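Side-chain contacts in apical membrane antigen 1 (Babesia divergens, PDB 4APM), which probably helps build the moving junction through which this apicomplexan parasite invades its host cell: residues A[395-398]-A[399-403]; A[207-210]-A[211-215]. All coordinates share one frame; numbering follows the deposited sequence.

Overall arrangement
Following the chain from the N terminus, contact 2 comes first. Residues 207-215 leave strand 202-205 of the five-stranded antiparallel sheet and turn into the short helix 213-216, beside helix 125-134. Contact 1 comes much later, where residues 395-403 run into strand 400-406 of the mixed sheet; its Cys-397 is disulfide-bonded to Cys-415 of strand 410-416. Each is local, a type I turn in contact 2 and a loop-to-strand junction in contact 1, so neither closes a long loop; they lie in series and neither nest nor cross. The centres of contact 1 and contact 2 are about 42 Å apart. The centre of contact 2 lies about 13 Å from the centre of the chain, that of contact 1 about 34 Å.

Contact 1 (A[395-398]-A[399-403])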
loop_
_atom_site.group_PDB
_atom_site.type_symbol
_atom_site.label_atom_id
_atom_site.label_comp_id
_atom_site.label_asym_id
_atom_site.label_seq_id
_atom_site.Cartn_x
_atom_site.Cartn_y
_atom_site.Cartn_z
ATOM N N LEU A 395 22.035 20.935 1.824
ATOM C CA LEU A 395 21.773 20.984 3.260
ATOM C C LEU A 395 21.729 22.407 3.825
ATOM O O LEU A 395 22.716 23.136 3.761
ATOM C CB LEU A 395 22.829 20.175 4.011
ATOM C CG LEU A 395 22.701 20.188 5.532
ATOM C CD1 LEU A 395 21.418 19.478 5.973
ATOM C CD2 LEU A 395 23.926 19.526 6.142
ATOM N N LYS A 396 20.591 22.786 4.397
ATOM C CA LYS A 396 20.501 23.994 5.200
ATOM C C LYS A 396 20.925 23.675 6.632
ATOM O O LYS A 396 20.381 22.766 7.261
ATOM C CB LYS A 396 19.087 24.581 5.135
ATOM C CG LYS A 396 18.610 24.780 3.700
ATOM C CD LYS A 396 17.331 25.604 3.569
ATOM C CE LYS A 396 16.941 25.724 2.094
ATOM N NZ LYS A 396 16.236 26.991 1.738
ATOM N N CYS A 397 21.975 24.353 7.097
ATOM C CA CYS A 397 22.561 24.075 8.409
ATOM C C CYS A 397 23.078 25.344 9.086
ATOM O O CYS A 397 23.692 26.203 8.453
ATOM C CB CYS A 397 23.686 23.035 8.301
ATOM S SG CYS A 397 24.403 22.508 9.888
ATOM N N SER A 398 22.845 25.439 10.383
ATOM C CA SER A 398 23.221 26.614 11.132
ATOM C C SER A 398 24.144 26.217 12.273
ATOM O O SER A 398 24.315 26.972 13.226
ATOM C CB SER A 398 21.974 27.293 11.692
ATOM O OG SER A 398 21.493 26.584 12.822
ATOM N N LYS A 399 24.673 24.997 12.210
ATOM C CA LYS A 399 25.586 24.491 13.234
ATOM C C LYS A 399 26.601 23.583 12.586
ATOM O O LYS A 399 27.230 23.972 11.617
ATOM C CB LYS A 399 24.834 23.768 14.360
ATOM C CG LYS A 399 23.701 24.587 14.968
ATOM C CD LYS A 399 23.851 24.757 16.471
ATOM C CE LYS A 399 23.300 26.104 16.916
ATOM N NZ LYS A 399 23.313 26.255 18.400
ATOM N N TYR A 400 26.744 22.366 13.094
ATOM C CA TYR A 400 27.720 21.425 12.554
ATOM C C TYR A 400 27.130 20.516 11.483
ATOM O O TYR A 400 25.988 20.088 11.588
ATOM C CB TYR A 400 28.324 20.605 13.675
ATOM C CG TYR A 400 28.817 21.474 14.809
ATOM C CD1 TYR A 400 27.949 21.905 15.807
ATOM C CD2 TYR A 400 30.131 21.925 14.843
ATOM C CE1 TYR A 400 28.387 22.713 16.834
ATOM C CE2 TYR A 400 30.576 22.740 15.864
ATOM C CZ TYR A 400 29.701 23.125 16.860
ATOM O OH TYR A 400 30.141 23.918 17.892
ATOM N N VAL A 401 27.901 20.266 10.429
ATOM C CA VAL A 401 27.519 19.296 9.412
ATOM C C VAL A 401 28.186 17.971 9.709
ATOM O O VAL A 401 29.371 17.930 10.014
ATOM C CB VAL A 401 27.907 19.755 7.997
ATOM C CG1 VAL A 401 27.531 18.684 6.979
ATOM C CG2 VAL A 401 27.222 21.067 7.653
ATOM N N HIS A 402 27.401 16.898 9.703
ATOM C CA HIS A 402 27.942 15.560 9.882
ATOM C C HIS A 402 27.701 14.756 8.649
ATOM O O HIS A 402 26.962 15.164 7.757
ATOM C CB HIS A 402 27.284 14.850 11.067
ATOM C CG HIS A 402 27.469 15.550 12.389
ATOM N ND1 HIS A 402 28.051 14.949 13.453
ATOM C CD2 HIS A 402 27.110 16.831 12.806
ATOM C CE1 HIS A 402 28.085 15.809 14.482
ATOM N NE2 HIS A 402 27.484 16.953 14.093
ATOM N N GLU A 403 28.302 13.578 8.613
ATOM C CA GLU A 403 28.093 12.645 7.533
ATOM C C GLU A 403 27.557 11.357 8.110
ATOM O O GLU A 403 27.983 10.923 9.185
ATOM C CB GLU A 403 29.395 12.393 6.781
ATOM C CG GLU A 403 29.688 13.469 5.757
ATOM C CD GLU A 403 31.165 13.604 5.448
ATOM O OE1 GLU A 403 31.796 12.578 5.109
ATOM O OE2 GLU A 403 31.684 14.743 5.531
#
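Lys-399 lies against Ser-398 where the loop runs into strand 400-406. Its CG passes 3.7 Å from Ser-398 OG, and its end leads away from 395-398; the side chain also touches Phe-384 and Glu-417. The backbone N of Lys-399 sits 3.4 Å from Cys-397 SG. At Tyr-400 the backbone does the touching: Tyr-400 O lies 3.4 Å from Cys-397 SG, while its CB leaves on the side away from 395-398 and its ring meets that of Trp-423, planes at about 70°. The sulfur thus fits into the bend of the main chain; chi1 of -175°, SG anti to the backbone N, directs it there, and the disulfide to Cys-415 holds it. Val-401 follows, supplying the apolar part of the contact. It meets Leu-395 tip to tip: CD2 of Leu-395 sits against both methyls, 3.8 Å from Val-401 CG1 and 3.9 Å from Val-401 CG2. The CG2 methyl of Val-401 also reaches Cys-397 SG at 3.9 Å. Beyond it, His-402 stacks on Tyr-414. The disulfide therefore ties the loop before strand 400-406, an outermost strand of the mixed sheet within this chain, to strand 410-416, its antiparallel partner in a beta hairpin.

Contact 2 (A[207-210]-A[211-215]); sequences SRVD and KKWEE
Val-209 CG1 lies beside the root of the Trp-213 side chain, 4.0 Å from both Trp-213 CB and Trp-213 CD1, the two side chains crossing at a slant. The chain between them folds as a type I beta turn from Asp-210 to Trp-213, overlaid by an Asx turn of Asp-210, and leads straight into helix 213-216 with Lys-212 as its N-cap residue. Trp-213 N donates to Asp-210 O at 2.8 Å, closing the beta turn; this N-H comes from well above the carbonyl plane rather than along a lone pair. The Asx turn is made by Lys-212 N, 2.8 Å from Asp-210 OD1 and fairly straight at 157°, approaching from above the carboxylate plane. Having CG anti to the backbone N (chi1 -164°) swings the carboxylate over the turn, where OD1 can take that bond; OD2 is held separately by Asn-216. The bent chain of Lys-211 carries NZ to a salt bridge with Glu-131. Trp-213 NE1, next to CD1 in the five-membered ring, donates to Asn-124 OD1, and Val-126 of helix 125-134 packs against the indole. Nearer the backbone, Asp-210 O lies at the indole edge, close to the ring plane and 3.3 Å from Trp-213 CD1.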
loop_
_atom_site.group_PDB
_atom_site.type_symbol
_atom_site.label_atom_id
_atom_site.label_comp_id
_atom_site.label_asym_id
_atom_site.label_seq_id
_atom_site.Cartn_x
_atom_site.Cartn_y
_atom_site.Cartn_z
ATOM N N SER A 207 -10.770 -5.739 -11.079
ATOM C CA SER A 207 -10.500 -5.885 -12.507
ATOM C C SER A 207 -10.035 -4.577 -13.154
ATOM O O SER A 207 -9.693 -4.553 -14.321
ATOM C CB SER A 207 -11.737 -6.393 -13.203
ATOM O OG SER A 207 -12.734 -5.383 -13.206
ATOM N N ARG A 208 -9.973 -3.499 -12.381
ATOM C CA ARG A 208 -9.542 -2.229 -12.925
ATOM C C ARG A 208 -8.102 -1.889 -12.616
ATOM O O ARG A 208 -7.665 -0.770 -12.827
ATOM C CB ARG A 208 -10.479 -1.137 -12.465
ATOM C CG ARG A 208 -11.806 -1.306 -13.158
ATOM C CD ARG A 208 -12.903 -0.447 -12.607
ATOM N NE ARG A 208 -14.154 -1.003 -13.109
ATOM C CZ ARG A 208 -15.340 -0.425 -12.990
ATOM N NH1 ARG A 208 -15.460 0.753 -12.384
ATOM N NH2 ARG A 208 -16.401 -1.020 -13.512
ATOM N N VAL A 209 -7.355 -2.875 -12.145
ATOM C CA VAL A 209 -5.948 -2.691 -11.865
ATOM C C VAL A 209 -5.217 -2.195 -13.101
ATOM O O VAL A 209 -5.342 -2.762 -14.195
ATOM C CB VAL A 209 -5.331 -3.971 -11.270
ATOM C CG1 VAL A 209 -3.801 -3.990 -11.436
ATOM C CG2 VAL A 209 -5.757 -4.080 -9.796
ATOM N N ASP A 210 -4.587 -1.041 -12.932
ATOM C CA ASP A 210 -3.663 -0.452 -13.891
ATOM C C ASP A 210 -2.685 -1.514 -14.482
ATOM O O ASP A 210 -1.981 -2.204 -13.728
ATOM C CB ASP A 210 -2.897 0.685 -13.159
ATOM C CG ASP A 210 -2.188 1.622 -14.111
ATOM O OD1 ASP A 210 -2.020 1.243 -15.292
ATOM O OD2 ASP A 210 -1.799 2.733 -13.687
ATOM N N LYS A 211 -2.657 -1.657 -15.816
ATOM C CA LYS A 211 -1.658 -2.500 -16.479
ATOM C C LYS A 211 -0.259 -2.096 -16.026
ATOM O O LYS A 211 0.680 -2.916 -16.005
ATOM C CB LYS A 211 -1.705 -2.374 -18.018
ATOM C CG LYS A 211 -3.069 -2.189 -18.670
ATOM C CD LYS A 211 -4.003 -3.338 -18.383
ATOM C CE LYS A 211 -4.187 -4.262 -19.573
ATOM N NZ LYS A 211 -5.312 -5.183 -19.239
ATOM N N LYS A 212 -0.101 -0.816 -15.732
ATOM C CA LYS A 212 1.184 -0.300 -15.314
ATOM C C LYS A 212 1.219 -0.095 -13.794
ATOM O O LYS A 212 1.930 0.776 -13.294
ATOM C CB LYS A 212 1.520 0.980 -16.075
ATOM C CG LYS A 212 1.767 0.722 -17.561
ATOM C CD LYS A 212 1.299 1.874 -18.444
ATOM C CE LYS A 212 2.382 2.939 -18.616
ATOM N NZ LYS A 212 1.972 4.042 -19.546
ATOM N N TRP A 213 0.479 -0.936 -13.064
ATOM C CA TRP A 213 0.464 -0.865 -11.597
ATOM C C TRP A 213 1.846 -0.720 -11.002
ATOM O O TRP A 213 2.069 0.122 -10.133
ATOM C CB TRP A 213 -0.280 -2.062 -10.988
ATOM C CG TRP A 213 0.371 -3.403 -11.260
ATOM C CD1 TRP A 213 0.127 -4.257 -12.315
ATOM C CD2 TRP A 213 1.299 -4.129 -10.386
ATOM N NE1 TRP A 213 0.874 -5.396 -12.196
ATOM C CE2 TRP A 213 1.587 -5.384 -11.049
ATOM C CE3 TRP A 213 1.906 -3.857 -9.154
ATOM C CZ2 TRP A 213 2.470 -6.314 -10.517
ATOM C CZ3 TRP A 213 2.822 -4.770 -8.648
ATOM C CH2 TRP A 213 3.097 -5.980 -9.311
ATOM N N GLU A 214 2.809 -1.446 -11.556
ATOM C CA GLU A 214 4.156 -1.477 -11.005
ATOM C C GLU A 214 4.880 -0.156 -11.029
ATOM O O GLU A 214 5.691 0.099 -10.173
ATOM C CB GLU A 214 4.999 -2.522 -11.690
ATOM C CG GLU A 214 5.155 -3.769 -10.864
ATOM C CD GLU A 214 6.443 -4.503 -11.182
ATOM O OE1 GLU A 214 6.545 -5.085 -12.296
ATOM O OE2 GLU A 214 7.357 -4.469 -10.319
ATOM N N GLU A 215 4.582 0.694 -11.991
ATOM C CA GLU A 215 5.239 2.009 -12.055
ATOM C C GLU A 215 4.346 3.128 -11.492
ATOM O O GLU A 215 4.836 4.191 -11.116
ATOM C CB GLU A 215 5.630 2.328 -13.511
ATOM C CG GLU A 215 6.208 1.143 -14.288
ATOM C CD GLU A 215 5.753 1.113 -15.737
ATOM O OE1 GLU A 215 5.725 2.180 -16.380
ATOM O OE2 GLU A 215 5.387 0.027 -16.227
#